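Local structure of sulfur oxygenase/reductase (Halothiobacillus neapolitanus, 6QPA) at residues F210-E215 / N227-N232. The protein probably catalyses the oxygen-dependent disproportionation of elemental sulfur at a mononuclear iron site. Residues are numbered along the deposited sequence; the frame is centred on the assembly and turned at random.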
loop_
_atom_site.group_PDB
_atom_site.type_symbol
_atom_site.label_atom_id
_atom_site.label_comp_id
_atom_site.label_asym_id
_atom_site.label_seq_id
_atom_site.Cartn_x
_atom_site.Cartn_y
_atom_site.Cartn_z
ATOM N N PHE A 210 -3.276 38.729 -44.231
ATOM C CA PHE A 210 -2.207 39.335 -43.446
ATOM C C PHE A 210 -0.942 39.555 -44.286
ATOM O O PHE A 210 0.183 39.456 -43.789
ATOM C CB PHE A 210 -1.910 38.488 -42.207
ATOM C CG PHE A 210 -1.531 39.291 -41.017
ATOM C CD1 PHE A 210 -2.460 40.124 -40.416
ATOM C CD2 PHE A 210 -0.251 39.223 -40.496
ATOM C CE1 PHE A 210 -2.117 40.871 -39.313
ATOM C CE2 PHE A 210 0.101 39.969 -39.390
ATOM C CZ PHE A 210 -0.831 40.795 -38.798
ATOM N N GLN A 211 -1.113 39.829 -45.577
ATOM C CA GLN A 211 0.009 40.042 -46.493
ATOM C C GLN A 211 0.161 41.548 -46.690
ATOM O O GLN A 211 -0.392 42.123 -47.622
ATOM C CB GLN A 211 -0.216 39.310 -47.816
ATOM C CG GLN A 211 -0.177 37.787 -47.690
ATOM C CD GLN A 211 1.214 37.210 -47.372
ATOM O OE1 GLN A 211 1.330 36.037 -47.019
ATOM N NE2 GLN A 211 2.265 38.018 -47.518
ATOM N N LEU A 212 0.910 42.189 -45.786
ATOM C CA LEU A 212 1.076 43.638 -45.812
ATOM C C LEU A 212 2.294 44.038 -46.650
ATOM O O LEU A 212 3.037 43.195 -47.160
ATOM C CB LEU A 212 1.181 44.188 -44.390
ATOM C CG LEU A 212 0.052 43.774 -43.442
ATOM C CD1 LEU A 212 0.245 44.376 -42.060
ATOM C CD2 LEU A 212 -1.263 44.219 -44.017
ATOM N N ASP A 213 2.480 45.358 -46.829
ATOM C CA ASP A 213 3.717 45.881 -47.385
ATOM C C ASP A 213 4.857 45.574 -46.409
ATOM O O ASP A 213 4.606 45.231 -45.246
ATOM C CB ASP A 213 3.589 47.388 -47.614
ATOM C CG ASP A 213 3.548 48.147 -46.317
ATOM O OD1 ASP A 213 2.624 47.888 -45.527
ATOM O OD2 ASP A 213 4.440 48.981 -46.079
ATOM N N PRO A 214 6.121 45.685 -46.854
ATOM C CA PRO A 214 7.231 45.287 -45.966
ATOM C C PRO A 214 7.277 46.049 -44.653
ATOM O O PRO A 214 7.550 45.445 -43.604
ATOM C CB PRO A 214 8.477 45.560 -46.825
ATOM C CG PRO A 214 8.002 45.417 -48.212
ATOM C CD PRO A 214 6.606 46.004 -48.209
ATOM N N GLU A 215 7.043 47.366 -44.673
ATOM C CA GLU A 215 7.080 48.109 -43.416
ATOM C C GLU A 215 5.948 47.683 -42.493
ATOM O O GLU A 215 6.149 47.559 -41.281
ATOM C CB GLU A 215 7.030 49.616 -43.676
ATOM C CG GLU A 215 8.351 50.212 -44.147
ATOM C CD GLU A 215 9.457 50.070 -43.096
ATOM O OE1 GLU A 215 9.140 50.062 -41.883
ATOM O OE2 GLU A 215 10.642 49.958 -43.483
ATOM N N ASN A 227 -0.979 48.718 -31.338
ATOM C CA ASN A 227 -0.383 49.701 -32.246
ATOM C C ASN A 227 -0.290 49.091 -33.636
ATOM O O ASN A 227 0.777 48.614 -34.061
ATOM C CB ASN A 227 0.976 50.170 -31.747
ATOM C CG ASN A 227 0.858 50.948 -30.468
ATOM O OD1 ASN A 227 0.368 52.068 -30.462
ATOM N ND2 ASN A 227 1.297 50.354 -29.372
ATOM N N PRO A 228 -1.391 49.095 -34.372
ATOM C CA PRO A 228 -1.443 48.389 -35.656
ATOM C C PRO A 228 -0.598 49.087 -36.702
ATOM O O PRO A 228 -0.338 50.295 -36.599
ATOM C CB PRO A 228 -2.934 48.450 -36.025
ATOM C CG PRO A 228 -3.411 49.732 -35.362
ATOM C CD PRO A 228 -2.635 49.820 -34.061
ATOM N N PRO A 229 -0.162 48.372 -37.734
ATOM C CA PRO A 229 0.462 49.041 -38.881
ATOM C C PRO A 229 -0.569 49.851 -39.652
ATOM O O PRO A 229 -1.775 49.748 -39.426
ATOM C CB PRO A 229 1.000 47.879 -39.724
ATOM C CG PRO A 229 0.084 46.742 -39.400
ATOM C CD PRO A 229 -0.275 46.915 -37.930
ATOM N N GLU A 230 -0.069 50.688 -40.561
ATOM C CA GLU A 230 -0.935 51.357 -41.526
ATOM C C GLU A 230 -1.535 50.356 -42.512
ATOM O O GLU A 230 -0.900 49.371 -42.892
ATOM C CB GLU A 230 -0.158 52.434 -42.288
ATOM C CG GLU A 230 0.276 53.611 -41.436
ATOM C CD GLU A 230 -0.898 54.268 -40.725
ATOM O OE1 GLU A 230 -0.971 54.176 -39.481
ATOM O OE2 GLU A 230 -1.767 54.848 -41.415
ATOM N N TYR A 231 -2.774 50.612 -42.916
ATOM C CA TYR A 231 -3.415 49.820 -43.955
ATOM C C TYR A 231 -2.642 49.982 -45.262
ATOM O O TYR A 231 -2.675 51.050 -45.882
ATOM C CB TYR A 231 -4.878 50.257 -44.086
ATOM C CG TYR A 231 -5.682 49.555 -45.149
ATOM C CD1 TYR A 231 -5.697 50.023 -46.458
ATOM C CD2 TYR A 231 -6.436 48.410 -44.845
ATOM C CE1 TYR A 231 -6.447 49.362 -47.455
ATOM C CE2 TYR A 231 -7.184 47.763 -45.819
ATOM C CZ TYR A 231 -7.179 48.245 -47.129
ATOM O OH TYR A 231 -7.912 47.606 -48.102
ATOM N N ASN A 232 -1.940 48.934 -45.687
ATOM C CA ASN A 232 -1.137 49.003 -46.899
ATOM C C ASN A 232 -0.687 47.598 -47.275
ATOM O O ASN A 232 -0.584 46.715 -46.417
ATOM C CB ASN A 232 0.058 49.941 -46.726
ATOM C CG ASN A 232 0.630 50.431 -48.075
ATOM O OD1 ASN A 232 0.036 50.241 -49.124
ATOM N ND2 ASN A 232 1.779 51.063 -48.027
HETATM O O HOH W 1 1.835 49.572 -43.752
#
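Asp213 and Asn232 meet with their side chains crossing at about a right angle. The carboxylate and amide planes are 33° apart. No direct hydrogen bond joins the two groups: Asp213 OD1 rests against Asn232 CB at 3.5 Å, and Asn232 ND2 stays 3.9 Å from Asp213 OD2. A water supplies the bridge instead. It donates to Asp213 OD1 at 2.6 Å and to the backbone Glu230 O at 2.9 Å. Asp213 is the N-cap of helix 214-220. With CG tucked between the backbone N and the carbonyl carbon (chi1 70°), OD1 turns back toward the helix start, where it makes a weak hydrogen bond to Gly216 N. The backbones are joined by a weak hydrogen bond, Asp213 N to Asn232 O, 3.4 Å. The same carbonyl oxygen takes a CA-H...O contact from Leu212. On the buried side, the Leu212 and Pro229 side chains run roughly perpendicular, with Leu212 CD1 against Pro229 CG at 3.6 Å. Phe100 of helix 96-101 also packs on Pro229. The side chain of Leu212 is about 12 Å from the bound iron(III) ion, too far to touch it. An alanine in place of Asp213 would probably leave the helix start without its cap and the water without one acceptor. With the one direct backbone bond weak, the polar half depends on Asp213 OD1 serving both helix start and water, beside the apolar Leu212-Pro229 contact.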